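Local coordinates for protein glycinin (Glycine max, PDB 1OD5) that probably serves as a seed storage protein, a nutrient reservoir and source of sulfur-containing amino acids, built as a hexamer of two-cupin subunits, at residues 347-352 / 370-375; 389-394 / 438-443; 397-402 / 412-417. One frame throughout, in Å; residues are numbered along the deposited sequence.

Contact 1: residues 347-352 / 370-375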
ATOM      1  N   ALA A 347      14.936 -21.418  31.100  1.00 21.39           N
ATOM      2  CA  ALA A 347      13.868 -20.543  31.554  1.00 20.08           C
ATOM      3  C   ALA A 347      12.515 -20.692  30.878  1.00 19.32           C
ATOM      4  O   ALA A 347      11.499 -20.627  31.569  1.00 18.64           O
ATOM      5  CB  ALA A 347      14.321 -19.111  31.405  1.00 19.60           C
ATOM      6  N   GLY A 348      12.463 -20.899  29.554  1.00 17.94           N
ATOM      7  CA  GLY A 348      11.206 -21.068  28.835  1.00 15.86           C
ATOM      8  C   GLY A 348      11.271 -20.611  27.378  1.00 17.56           C
ATOM      9  O   GLY A 348      12.351 -20.353  26.846  1.00 18.87           O
ATOM     10  N   ARG A 349      10.134 -20.448  26.712  1.00 12.23           N
ATOM     11  CA  ARG A 349      10.122 -20.022  25.328  1.00 12.97           C
ATOM     12  C   ARG A 349       8.962 -19.080  25.031  1.00 16.62           C
ATOM     13  O   ARG A 349       8.012 -19.041  25.801  1.00 18.20           O
ATOM     14  CB  ARG A 349      10.012 -21.246  24.457  1.00 12.89           C
ATOM     15  CG  ARG A 349       8.772 -22.093  24.752  1.00 11.68           C
ATOM     16  CD  ARG A 349       8.890 -23.273  23.850  1.00 11.70           C
ATOM     17  NE  ARG A 349       7.975 -24.368  24.062  1.00 12.23           N
ATOM     18  CZ  ARG A 349       6.725 -24.369  23.625  1.00 13.48           C
ATOM     19  NH1 ARG A 349       6.020 -25.451  23.855  1.00 16.99           N
ATOM     20  NH2 ARG A 349       6.136 -23.340  23.025  1.00 13.00           N
ATOM     21  N   ILE A 350       8.986 -18.294  23.940  1.00 16.84           N
ATOM     22  CA  ILE A 350       7.919 -17.362  23.541  1.00 14.93           C
ATOM     23  C   ILE A 350       7.706 -17.476  22.033  1.00 13.89           C
ATOM     24  O   ILE A 350       8.675 -17.499  21.287  1.00 16.59           O
ATOM     25  CB  ILE A 350       8.295 -15.887  23.878  1.00 11.98           C
ATOM     26  CG1 ILE A 350       8.435 -15.733  25.373  1.00  8.86           C
ATOM     27  CG2 ILE A 350       7.218 -14.907  23.378  1.00 12.10           C
ATOM     28  CD1 ILE A 350       9.256 -14.499  25.727  1.00 10.14           C
ATOM     29  N   SER A 351       6.502 -17.612  21.522  1.00 11.24           N
ATOM     30  CA  SER A 351       6.305 -17.659  20.094  1.00 13.50           C
ATOM     31  C   SER A 351       5.377 -16.528  19.776  1.00 15.24           C
ATOM     32  O   SER A 351       4.496 -16.224  20.570  1.00 16.34           O
ATOM     33  CB  SER A 351       5.624 -18.889  19.657  1.00 16.39           C
ATOM     34  OG  SER A 351       6.424 -19.907  20.194  1.00 23.11           O
ATOM     35  N   THR A 352       5.502 -15.902  18.612  1.00 15.16           N
ATOM     36  CA  THR A 352       4.639 -14.806  18.245  1.00 13.33           C
ATOM     37  C   THR A 352       3.925 -15.196  16.971  1.00 15.67           C
ATOM     38  O   THR A 352       4.530 -15.752  16.047  1.00 17.71           O
ATOM     39  CB  THR A 352       5.440 -13.543  17.972  1.00 11.06           C
ATOM     40  OG1 THR A 352       6.237 -13.382  19.122  1.00 17.48           O
ATOM     41  CG2 THR A 352       4.594 -12.293  17.690  1.00 13.29           C
ATOM     42  N   TYR A 370       2.418 -17.086  22.739  1.00 10.98           N
ATOM     43  CA  TYR A 370       2.238 -18.286  23.515  1.00 10.97           C
ATOM     44  C   TYR A 370       3.515 -18.383  24.297  1.00 12.49           C
ATOM     45  O   TYR A 370       4.575 -18.457  23.671  1.00 13.60           O
ATOM     46  CB  TYR A 370       2.154 -19.497  22.687  1.00 10.33           C
ATOM     47  CG  TYR A 370       1.645 -20.626  23.541  1.00 14.28           C
ATOM     48  CD1 TYR A 370       2.516 -21.576  24.078  1.00 14.56           C
ATOM     49  CD2 TYR A 370       0.276 -20.674  23.820  1.00 16.27           C
ATOM     50  CE1 TYR A 370       2.016 -22.571  24.912  1.00 16.27           C
ATOM     51  CE2 TYR A 370      -0.225 -21.666  24.654  1.00 16.86           C
ATOM     52  CZ  TYR A 370       0.650 -22.605  25.195  1.00 17.97           C
ATOM     53  OH  TYR A 370       0.149 -23.550  26.065  1.00 19.18           O
ATOM     54  N   VAL A 371       3.500 -18.325  25.636  1.00 11.68           N
ATOM     55  CA  VAL A 371       4.755 -18.424  26.339  1.00 12.72           C
ATOM     56  C   VAL A 371       4.648 -19.541  27.341  1.00 14.59           C
ATOM     57  O   VAL A 371       3.571 -19.953  27.765  1.00 15.45           O
ATOM     58  CB  VAL A 371       5.220 -16.962  26.949  1.00 16.08           C
ATOM     59  CG1 VAL A 371       4.143 -15.913  26.731  1.00 15.91           C
ATOM     60  CG2 VAL A 371       5.691 -17.073  28.374  1.00 10.98           C
ATOM     61  N   VAL A 372       5.818 -20.148  27.517  1.00 12.24           N
ATOM     62  CA  VAL A 372       6.005 -21.278  28.391  1.00 13.88           C
ATOM     63  C   VAL A 372       7.165 -20.971  29.272  1.00 14.72           C
ATOM     64  O   VAL A 372       8.257 -20.738  28.793  1.00 19.19           O
ATOM     65  CB  VAL A 372       6.353 -22.586  27.644  1.00 13.21           C
ATOM     66  CG1 VAL A 372       6.622 -23.679  28.677  1.00 14.50           C
ATOM     67  CG2 VAL A 372       5.219 -23.017  26.736  1.00  8.97           C
ATOM     68  N   LEU A 373       6.944 -20.985  30.573  1.00 16.75           N
ATOM     69  CA  LEU A 373       8.004 -20.729  31.516  1.00 19.55           C
ATOM     70  C   LEU A 373       8.164 -22.028  32.273  1.00 19.82           C
ATOM     71  O   LEU A 373       7.225 -22.777  32.564  1.00 19.61           O
ATOM     72  CB  LEU A 373       7.622 -19.613  32.454  1.00 16.46           C
ATOM     73  CG  LEU A 373       7.574 -18.251  31.881  1.00 14.57           C
ATOM     74  CD1 LEU A 373       7.035 -17.305  32.939  1.00 12.50           C
ATOM     75  CD2 LEU A 373       8.954 -17.835  31.454  1.00 12.30           C
ATOM     76  N   TYR A 374       9.424 -22.333  32.495  1.00 20.95           N
ATOM     77  CA  TYR A 374       9.745 -23.549  33.210  1.00 24.82           C
ATOM     78  C   TYR A 374       9.869 -23.146  34.666  1.00 25.99           C
ATOM     79  O   TYR A 374       9.940 -21.951  34.973  1.00 24.95           O
ATOM     80  CB  TYR A 374      11.076 -24.140  32.695  1.00 26.53           C
ATOM     81  CG  TYR A 374      11.092 -24.488  31.211  1.00 26.68           C
ATOM     82  CD1 TYR A 374      10.021 -25.187  30.622  1.00 28.20           C
ATOM     83  CD2 TYR A 374      12.175 -24.084  30.428  1.00 27.32           C
ATOM     84  CE1 TYR A 374      10.038 -25.466  29.253  1.00 26.57           C
ATOM     85  CE2 TYR A 374      12.191 -24.367  29.055  1.00 26.92           C
ATOM     86  CZ  TYR A 374      11.124 -25.050  28.485  1.00 26.25           C
ATOM     87  OH  TYR A 374      11.124 -25.305  27.133  1.00 27.68           O
ATOM     88  N   ARG A 375       9.941 -24.162  35.534  1.00 26.54           N
ATOM     89  CA  ARG A 375      10.065 -24.014  36.985  1.00 28.75           C
ATOM     90  C   ARG A 375      10.970 -22.849  37.369  1.00 26.49           C
ATOM     91  O   ARG A 375      12.164 -22.894  37.095  1.00 28.39           O
ATOM     92  CB  ARG A 375      10.620 -25.325  37.570  1.00 34.04           C
ATOM     93  CG  ARG A 375       9.757 -26.604  37.366  1.00 42.92           C
ATOM     94  CD  ARG A 375       9.534 -27.282  35.970  1.00 46.75           C
ATOM     95  NE  ARG A 375       8.591 -26.611  35.073  1.00 49.61           N
ATOM     96  CZ  ARG A 375       8.064 -27.229  33.990  1.00 51.83           C
ATOM     97  NH1 ARG A 375       8.378 -28.491  33.666  1.00 52.53           N
ATOM     98  NH2 ARG A 375       7.155 -26.597  33.229  1.00 52.66           N
TER
HETATM   99  O   HOH W   1       9.033 -26.765  25.840  1.00 18.83           O
HETATM  100  O   HOH W   2       6.544 -20.639  22.772  1.00 32.04           O
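Arg-349 and Val-372 form a hydrogen-bonded backbone pair in an antiparallel ladder of the cupin beta-barrel, where strand 348-352 meets strand 370-373. The arginine leaves its backbone with CG between N and the carbonyl carbon (chi1 58°) and runs extended to NE, which brings the guanidinium face down on the valine; Val-372 CG2 sits under its centre, 3.7 Å from Arg-349 CZ. Two waters meet the guanidinium rim in its plane: one links Arg-349 NE to Tyr-374 OH, the other accepts from Arg-349 NH2 and donates to Tyr-370 O. Arg-349 NH2 also donates to Ala-335 O, and the Tyr-370 ring presents its edge to the same nitrogen. Cut back to an alanine, the side chain would no longer cover Val-372 CG2, and the two waters are likely to lose the N-H groups they accept from. On the other face Ile-350 CG1 lies beside Val-371, 3.8 Å from Val-371 CB. Where strand 348-352 begins, Gly-348 forms a classic beta bulge with Ala-347 opposite Asn-344, and a CB there would collide with Val-372 O. Its bare CA makes a CH-pi contact with the Tyr-374 ring, while Tyr-374 N donates to Ala-347 O at 2.8 Å.

Contact 2: residues 389-394 / 438-443; sequences SVIYVT and LEYVVF
Leu-438 opens the pairing by laying CD1 against Val-393 CG1, 3.6 Å away, the two side chains crossing at about a right angle. From there strand 438-443 runs antiparallel to strand 389-394 in the cupin barrel wall. Glu-439 contributes its backbone O, which takes the N-H of Thr-394 at 3.0 Å; its carboxylate is engaged elsewhere, with OE2 bonded to Tyr-370 OH and OE1 in a salt bridge with Arg-395. With CG between its backbone N and carbonyl carbon (chi1 65°), the Tyr-440 ring lies where Ile-391 CG2 meets its CD2 at 3.7 Å. The tyrosine side chain comes within about 3 Å of the bound magnesium ion, whose site includes Glu-431 and His-382, so this face of the strand pair looks into the metal site. Val-441, on the face shared with Tyr-392 and Phe-443, exchanges backbone bonds with Tyr-392, its CG1 resting 4.0 Å from Tyr-392 CB. Val-442 returns to the Ile-391 side, where its CG1 touches both Ile-391 CG1 and Ser-389 CB. Phe-443 closes the ladder through two bonds with Val-390, and its ring turns an edge to Val-390 O, 3.3 Å from CD1. Strands 367-373 and 420-423 flank the pair, while Phe-443 and Tyr-392 pack on strand 140-146 of the N-terminal cupin domain, and Phe-443 and Val-441 also reach strand 66-72.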
ATOM      1  N   SER A 389      -3.578  -6.343  26.015  1.00 13.20           N
ATOM      2  CA  SER A 389      -3.517  -7.791  25.954  1.00 12.25           C
ATOM      3  C   SER A 389      -4.317  -8.470  27.047  1.00 13.15           C
ATOM      4  O   SER A 389      -4.662  -7.893  28.088  1.00 14.63           O
ATOM      5  CB  SER A 389      -2.110  -8.292  26.040  1.00 11.86           C
ATOM      6  OG  SER A 389      -1.139  -7.383  26.497  1.00 19.56           O
ATOM      7  N   VAL A 390      -4.661  -9.708  26.725  1.00 11.78           N
ATOM      8  CA  VAL A 390      -5.433 -10.600  27.549  1.00 11.89           C
ATOM      9  C   VAL A 390      -4.725 -11.942  27.635  1.00 12.90           C
ATOM     10  O   VAL A 390      -4.598 -12.671  26.658  1.00 15.91           O
ATOM     11  CB  VAL A 390      -6.844 -10.798  26.943  1.00 12.49           C
ATOM     12  CG1 VAL A 390      -7.650 -11.809  27.725  1.00 13.13           C
ATOM     13  CG2 VAL A 390      -7.600  -9.493  27.004  1.00 14.62           C
ATOM     14  N   ILE A 391      -4.237 -12.239  28.827  1.00 10.79           N
ATOM     15  CA  ILE A 391      -3.542 -13.463  29.176  1.00 11.85           C
ATOM     16  C   ILE A 391      -4.577 -14.499  29.607  1.00 12.63           C
ATOM     17  O   ILE A 391      -5.549 -14.167  30.276  1.00 16.40           O
ATOM     18  CB  ILE A 391      -2.564 -13.158  30.346  1.00 10.27           C
ATOM     19  CG1 ILE A 391      -1.416 -12.295  29.904  1.00 10.20           C
ATOM     20  CG2 ILE A 391      -2.012 -14.451  30.906  1.00 12.60           C
ATOM     21  CD1 ILE A 391      -0.546 -11.830  31.091  1.00 13.95           C
ATOM     22  N   TYR A 392      -4.438 -15.754  29.220  1.00 12.35           N
ATOM     23  CA  TYR A 392      -5.327 -16.812  29.647  1.00 14.95           C
ATOM     24  C   TYR A 392      -4.375 -17.943  30.013  1.00 16.19           C
ATOM     25  O   TYR A 392      -3.673 -18.429  29.129  1.00 18.77           O
ATOM     26  CB  TYR A 392      -6.253 -17.255  28.529  1.00 16.68           C
ATOM     27  CG  TYR A 392      -7.043 -18.473  28.963  1.00 18.27           C
ATOM     28  CD1 TYR A 392      -8.187 -18.309  29.750  1.00 17.54           C
ATOM     29  CD2 TYR A 392      -6.613 -19.753  28.602  1.00 18.05           C
ATOM     30  CE1 TYR A 392      -8.904 -19.430  30.185  1.00 18.50           C
ATOM     31  CE2 TYR A 392      -7.323 -20.869  29.036  1.00 19.36           C
ATOM     32  CZ  TYR A 392      -8.464 -20.704  29.827  1.00 20.73           C
ATOM     33  OH  TYR A 392      -9.162 -21.817  30.266  1.00 23.49           O
ATOM     34  N   VAL A 393      -4.292 -18.430  31.254  1.00 15.79           N
ATOM     35  CA  VAL A 393      -3.358 -19.490  31.582  1.00 14.86           C
ATOM     36  C   VAL A 393      -3.895 -20.841  31.171  1.00 15.96           C
ATOM     37  O   VAL A 393      -4.948 -21.288  31.594  1.00 16.67           O
ATOM     38  CB  VAL A 393      -3.051 -19.408  33.094  1.00 15.02           C
ATOM     39  CG1 VAL A 393      -1.998 -20.442  33.458  1.00 16.06           C
ATOM     40  CG2 VAL A 393      -2.497 -18.018  33.446  1.00 15.38           C
ATOM     41  N   THR A 394      -3.154 -21.522  30.306  1.00 17.36           N
ATOM     42  CA  THR A 394      -3.574 -22.837  29.779  1.00 16.48           C
ATOM     43  C   THR A 394      -3.083 -24.057  30.561  1.00 14.26           C
ATOM     44  O   THR A 394      -3.637 -25.163  30.455  1.00 13.83           O
ATOM     45  CB  THR A 394      -3.101 -22.940  28.269  1.00 17.10           C
ATOM     46  OG1 THR A 394      -1.689 -22.739  28.306  1.00 15.90           O
ATOM     47  CG2 THR A 394      -3.697 -21.893  27.321  1.00 17.40           C
ATOM     48  N   LEU A 438       4.661 -22.446  34.117  1.00 18.88           N
ATOM     49  CA  LEU A 438       3.506 -21.670  33.726  1.00 17.28           C
ATOM     50  C   LEU A 438       3.361 -21.553  32.220  1.00 19.05           C
ATOM     51  O   LEU A 438       4.320 -21.114  31.605  1.00 18.80           O
ATOM     52  CB  LEU A 438       3.617 -20.256  34.281  1.00 12.09           C
ATOM     53  CG  LEU A 438       2.634 -19.209  33.781  1.00 10.56           C
ATOM     54  CD1 LEU A 438       1.271 -19.369  34.404  1.00 10.76           C
ATOM     55  CD2 LEU A 438       3.164 -17.853  34.141  1.00  8.48           C
ATOM     56  N   GLU A 439       2.223 -21.891  31.602  1.00 16.97           N
ATOM     57  CA  GLU A 439       2.023 -21.739  30.155  1.00 18.46           C
ATOM     58  C   GLU A 439       0.786 -20.906  29.924  1.00 15.65           C
ATOM     59  O   GLU A 439      -0.237 -21.127  30.560  1.00 15.42           O
ATOM     60  CB  GLU A 439       1.750 -23.013  29.373  1.00 17.24           C
ATOM     61  CG  GLU A 439       2.862 -24.038  29.322  1.00 19.91           C
ATOM     62  CD  GLU A 439       2.477 -25.281  28.534  1.00 22.41           C
ATOM     63  OE1 GLU A 439       2.949 -26.360  28.877  1.00 25.25           O
ATOM     64  OE2 GLU A 439       1.709 -25.184  27.578  1.00 26.18           O
ATOM     65  N   TYR A 440       0.842 -20.020  28.930  1.00 13.54           N
ATOM     66  CA  TYR A 440      -0.280 -19.148  28.661  1.00 13.78           C
ATOM     67  C   TYR A 440      -0.269 -18.529  27.269  1.00 13.70           C
ATOM     68  O   TYR A 440       0.798 -18.362  26.705  1.00 13.67           O
ATOM     69  CB  TYR A 440      -0.267 -18.029  29.735  1.00 10.57           C
ATOM     70  CG  TYR A 440       0.908 -17.034  29.778  1.00  8.35           C
ATOM     71  CD1 TYR A 440       2.025 -17.236  30.590  1.00  7.35           C
ATOM     72  CD2 TYR A 440       0.813 -15.864  29.033  1.00  7.21           C
ATOM     73  CE1 TYR A 440       3.032 -16.260  30.655  1.00  6.26           C
ATOM     74  CE2 TYR A 440       1.802 -14.900  29.095  1.00  6.68           C
ATOM     75  CZ  TYR A 440       2.900 -15.100  29.899  1.00  7.24           C
ATOM     76  OH  TYR A 440       3.856 -14.112  29.910  1.00  8.05           O
ATOM     77  N   VAL A 441      -1.435 -18.176  26.727  1.00 12.95           N
ATOM     78  CA  VAL A 441      -1.555 -17.526  25.450  1.00 11.34           C
ATOM     79  C   VAL A 441      -1.899 -16.105  25.818  1.00 13.69           C
ATOM     80  O   VAL A 441      -2.609 -15.874  26.801  1.00 15.22           O
ATOM     81  CB  VAL A 441      -2.668 -18.159  24.589  1.00 14.57           C
ATOM     82  CG1 VAL A 441      -4.008 -18.177  25.330  1.00 19.02           C
ATOM     83  CG2 VAL A 441      -2.838 -17.336  23.295  1.00 13.97           C
ATOM     84  N   VAL A 442      -1.356 -15.138  25.081  1.00 13.73           N
ATOM     85  CA  VAL A 442      -1.599 -13.730  25.295  1.00 13.22           C
ATOM     86  C   VAL A 442      -2.277 -13.194  24.054  1.00 15.33           C
ATOM     87  O   VAL A 442      -1.618 -13.189  23.027  1.00 19.17           O
ATOM     88  CB  VAL A 442      -0.348 -12.880  25.414  1.00 12.60           C
ATOM     89  CG1 VAL A 442      -0.778 -11.622  26.106  1.00 14.15           C
ATOM     90  CG2 VAL A 442       0.788 -13.570  26.118  1.00 14.00           C
ATOM     91  N   PHE A 443      -3.519 -12.741  23.995  1.00 13.65           N
ATOM     92  CA  PHE A 443      -4.087 -12.199  22.779  1.00 10.11           C
ATOM     93  C   PHE A 443      -3.771 -10.722  22.864  1.00 10.91           C
ATOM     94  O   PHE A 443      -3.752 -10.163  23.952  1.00 11.05           O
ATOM     95  CB  PHE A 443      -5.565 -12.361  22.752  1.00 11.78           C
ATOM     96  CG  PHE A 443      -6.030 -13.778  22.961  1.00 11.68           C
ATOM     97  CD1 PHE A 443      -6.267 -14.250  24.255  1.00 14.59           C
ATOM     98  CD2 PHE A 443      -6.267 -14.589  21.855  1.00 14.12           C
ATOM     99  CE1 PHE A 443      -6.749 -15.543  24.435  1.00 15.17           C
ATOM    100  CE2 PHE A 443      -6.748 -15.879  22.041  1.00 14.69           C
ATOM    101  CZ  PHE A 443      -6.989 -16.354  23.329  1.00 15.21           C
TER

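Contact 3: residues 397-402 / 412-417; sequences KGRVRV and DGELRR
Arg-399 reaches across the beta hairpin of strands 396-403 and 409-416 to bind two acids of the returning strand. From Arg-399 CB, 4.1 Å from Glu-414 OE2, the chain sets CG anti to the backbone N (chi1 -177°), 4.2 Å from the same oxygen, and bends at chi2 (71°), carrying Arg-399 CD to 3.2 Å from Glu-414 OE2. Arg-399 NE donates to Asp-412 OD1, and CZ passes over Gly-413 CA, which lies beneath one face of the guanidinium toward its rim. At the tip the terminal nitrogens part. Arg-399 NH1 meets Glu-414 OE2 in the guanidinium plane at 3.2 Å, with a nearly straight N-H (168°). Arg-399 NH2 lies 3.0 Å from Asp-412 OD1, joining NE there in a side-on grip that gives this oxygen two donors. Glu-414 is shared in turn: its OE1 meets Lys-397 NZ at 2.7 Å from above the carboxylate plane, extending the salt-bridge network to four residues. On the opposite face Val-400 CG2 packs on Leu-415 CD1 at 3.7 Å. These two bear on Leu-421 of strand 420-423, strand 428-434 pairs with the other edge of strand 396-403, and Arg-401 makes a cation-pi contact with Phe-211, on helix 209-215 of a neighbouring subunit.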
ATOM      1  N   LYS A 397       0.938 -22.633  36.887  1.00 14.51           N
ATOM      2  CA  LYS A 397       0.756 -21.568  37.825  1.00 18.18           C
ATOM      3  C   LYS A 397       1.997 -20.715  37.927  1.00 17.48           C
ATOM      4  O   LYS A 397       3.101 -21.237  37.920  1.00 19.18           O
ATOM      5  CB  LYS A 397       0.421 -22.206  39.199  1.00 21.88           C
ATOM      6  CG  LYS A 397       0.386 -21.297  40.424  1.00 30.53           C
ATOM      7  CD  LYS A 397      -0.299 -22.003  41.595  1.00 36.62           C
ATOM      8  CE  LYS A 397      -0.446 -21.078  42.812  1.00 41.70           C
ATOM      9  NZ  LYS A 397       0.826 -20.910  43.499  1.00 43.29           N
ATOM     10  N   GLY A 398       1.815 -19.419  38.122  1.00 15.74           N
ATOM     11  CA  GLY A 398       2.931 -18.529  38.256  1.00 16.20           C
ATOM     12  C   GLY A 398       2.546 -17.265  38.967  1.00 14.08           C
ATOM     13  O   GLY A 398       1.388 -16.968  39.153  1.00 17.09           O
ATOM     14  N   ARG A 399       3.530 -16.466  39.297  1.00 15.33           N
ATOM     15  CA  ARG A 399       3.350 -15.218  39.988  1.00 15.07           C
ATOM     16  C   ARG A 399       3.390 -14.086  38.976  1.00 16.40           C
ATOM     17  O   ARG A 399       4.450 -13.794  38.418  1.00 20.21           O
ATOM     18  CB  ARG A 399       4.486 -15.131  40.983  1.00 16.57           C
ATOM     19  CG  ARG A 399       4.469 -13.922  41.868  1.00 24.01           C
ATOM     20  CD  ARG A 399       3.343 -14.009  42.861  1.00 26.00           C
ATOM     21  NE  ARG A 399       3.338 -12.834  43.707  1.00 28.74           N
ATOM     22  CZ  ARG A 399       2.991 -12.913  44.996  1.00 30.47           C
ATOM     23  NH1 ARG A 399       2.637 -14.067  45.584  1.00 27.64           N
ATOM     24  NH2 ARG A 399       2.942 -11.778  45.685  1.00 30.70           N
ATOM     25  N   VAL A 400       2.276 -13.407  38.727  1.00 15.07           N
ATOM     26  CA  VAL A 400       2.235 -12.313  37.784  1.00 11.39           C
ATOM     27  C   VAL A 400       2.144 -10.982  38.502  1.00 13.75           C
ATOM     28  O   VAL A 400       1.397 -10.861  39.477  1.00 17.96           O
ATOM     29  CB  VAL A 400       1.031 -12.536  36.886  1.00  9.99           C
ATOM     30  CG1 VAL A 400       0.996 -11.448  35.857  1.00 14.11           C
ATOM     31  CG2 VAL A 400       1.102 -13.890  36.192  1.00  8.81           C
ATOM     32  N   ARG A 401       2.854  -9.977  37.981  1.00 12.87           N
ATOM     33  CA  ARG A 401       2.905  -8.616  38.492  1.00 13.72           C
ATOM     34  C   ARG A 401       2.691  -7.607  37.392  1.00 13.94           C
ATOM     35  O   ARG A 401       3.395  -7.699  36.399  1.00 15.05           O
ATOM     36  CB  ARG A 401       4.247  -8.323  39.116  1.00 15.84           C
ATOM     37  CG  ARG A 401       4.214  -8.675  40.566  1.00 26.67           C
ATOM     38  CD  ARG A 401       5.549  -9.002  41.173  1.00 30.67           C
ATOM     39  NE  ARG A 401       5.936 -10.317  40.730  1.00 37.66           N
ATOM     40  CZ  ARG A 401       6.682 -11.130  41.477  1.00 38.88           C
ATOM     41  NH1 ARG A 401       7.006 -12.334  40.973  1.00 41.91           N
ATOM     42  NH2 ARG A 401       7.080 -10.773  42.701  1.00 38.89           N
ATOM     43  N   VAL A 402       1.793  -6.626  37.540  1.00 13.24           N
ATOM     44  CA  VAL A 402       1.462  -5.591  36.563  1.00  9.46           C
ATOM     45  C   VAL A 402       1.586  -4.254  37.275  1.00 14.02           C
ATOM     46  O   VAL A 402       0.988  -4.104  38.336  1.00 15.39           O
ATOM     47  CB  VAL A 402       0.030  -5.745  36.097  1.00  9.66           C
ATOM     48  CG1 VAL A 402      -0.195  -4.806  34.955  1.00  7.75           C
ATOM     49  CG2 VAL A 402      -0.265  -7.178  35.714  1.00  7.22           C
ATOM     50  N   ASP A 412      -0.684  -8.280  41.729  1.00 17.30           N
ATOM     51  CA  ASP A 412       0.538  -8.889  42.244  1.00 19.05           C
ATOM     52  C   ASP A 412       0.135 -10.175  42.936  1.00 19.72           C
ATOM     53  O   ASP A 412      -0.086 -10.206  44.132  1.00 20.92           O
ATOM     54  CB  ASP A 412       1.304  -7.992  43.265  1.00 17.12           C
ATOM     55  CG  ASP A 412       2.665  -8.517  43.749  1.00 21.12           C
ATOM     56  OD1 ASP A 412       2.979  -9.688  43.549  1.00 20.53           O
ATOM     57  OD2 ASP A 412       3.444  -7.755  44.339  1.00 22.02           O
ATOM     58  N   GLY A 413       0.052 -11.287  42.217  1.00 21.21           N
ATOM     59  CA  GLY A 413      -0.321 -12.551  42.832  1.00 22.42           C
ATOM     60  C   GLY A 413      -0.206 -13.705  41.853  1.00 23.76           C
ATOM     61  O   GLY A 413       0.325 -13.522  40.762  1.00 24.04           O
ATOM     62  N   GLU A 414      -0.710 -14.884  42.243  1.00 22.97           N
ATOM     63  CA  GLU A 414      -0.658 -16.047  41.384  1.00 22.20           C
ATOM     64  C   GLU A 414      -1.801 -16.016  40.409  1.00 20.74           C
ATOM     65  O   GLU A 414      -2.887 -15.502  40.673  1.00 21.71           O
ATOM     66  CB  GLU A 414      -0.815 -17.362  42.116  1.00 23.70           C
ATOM     67  CG  GLU A 414      -0.012 -17.569  43.396  1.00 34.35           C
ATOM     68  CD  GLU A 414       1.518 -17.627  43.357  1.00 38.19           C
ATOM     69  OE1 GLU A 414       2.067 -18.568  42.789  1.00 41.03           O
ATOM     70  OE2 GLU A 414       2.165 -16.747  43.936  1.00 40.66           O
ATOM     71  N   LEU A 415      -1.495 -16.580  39.258  1.00 20.57           N
ATOM     72  CA  LEU A 415      -2.434 -16.747  38.174  1.00 18.79           C
ATOM     73  C   LEU A 415      -2.287 -18.234  37.921  1.00 17.23           C
ATOM     74  O   LEU A 415      -1.166 -18.737  37.840  1.00 20.81           O
ATOM     75  CB  LEU A 415      -2.020 -16.029  36.933  1.00 20.47           C
ATOM     76  CG  LEU A 415      -2.814 -14.853  36.421  1.00 20.88           C
ATOM     77  CD1 LEU A 415      -2.364 -14.596  34.993  1.00 19.57           C
ATOM     78  CD2 LEU A 415      -4.310 -15.138  36.431  1.00 21.84           C
ATOM     79  N   ARG A 416      -3.387 -18.957  37.845  1.00 17.96           N
ATOM     80  CA  ARG A 416      -3.366 -20.378  37.609  1.00 18.51           C
ATOM     81  C   ARG A 416      -4.223 -20.710  36.412  1.00 16.24           C
ATOM     82  O   ARG A 416      -4.950 -19.858  35.901  1.00 14.95           O
ATOM     83  CB  ARG A 416      -3.889 -21.189  38.796  1.00 25.32           C
ATOM     84  CG  ARG A 416      -4.728 -20.551  39.899  1.00 33.75           C
ATOM     85  CD  ARG A 416      -5.840 -21.532  40.239  1.00 40.52           C
ATOM     86  NE  ARG A 416      -6.987 -21.308  39.357  1.00 49.31           N
ATOM     87  CZ  ARG A 416      -7.715 -22.309  38.821  1.00 53.67           C
ATOM     88  NH1 ARG A 416      -7.418 -23.605  39.062  1.00 55.08           N
ATOM     89  NH2 ARG A 416      -8.776 -22.009  38.044  1.00 53.77           N
ATOM     90  N   ARG A 417      -4.126 -21.955  35.959  1.00 13.16           N
ATOM     91  CA  ARG A 417      -4.857 -22.419  34.799  1.00 18.94           C
ATOM     92  C   ARG A 417      -6.312 -21.971  34.728  1.00 18.93           C
ATOM     93  O   ARG A 417      -6.890 -21.862  35.799  1.00 24.44           O
ATOM     94  CB  ARG A 417      -4.777 -23.934  34.773  1.00 21.01           C
ATOM     95  CG  ARG A 417      -5.171 -24.380  33.379  1.00 32.30           C
ATOM     96  CD  ARG A 417      -6.406 -25.228  33.298  1.00 38.61           C
ATOM     97  NE  ARG A 417      -6.078 -26.620  33.555  1.00 48.23           N
ATOM     98  CZ  ARG A 417      -6.109 -27.551  32.580  1.00 53.24           C
ATOM     99  NH1 ARG A 417      -6.439 -27.227  31.317  1.00 56.61           N
ATOM    100  NH2 ARG A 417      -5.851 -28.846  32.863  1.00 54.49           N
TER

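All three contacts belong to the C-terminal cupin domain, and they illustrate how a double-sheet barrel is assembled from local antiparallel pairings. Contacts 1 and 2 share one sheet, where strands 367-373 and 437-444 are neighbours; the centres of the two contacts lie about 11 Å apart, and Leu-373 N meets Leu-438 O directly. Contact 3 belongs to the facing sheet, its centre about 11 Å from that of contact 2 and about 15 Å from that of contact 1. Along the chain contact 1 closes first; contact 2 then spans the hairpin of contact 3. Strand 389-394 is followed directly by strand 396-403, so the chain passes there from one sheet to the other.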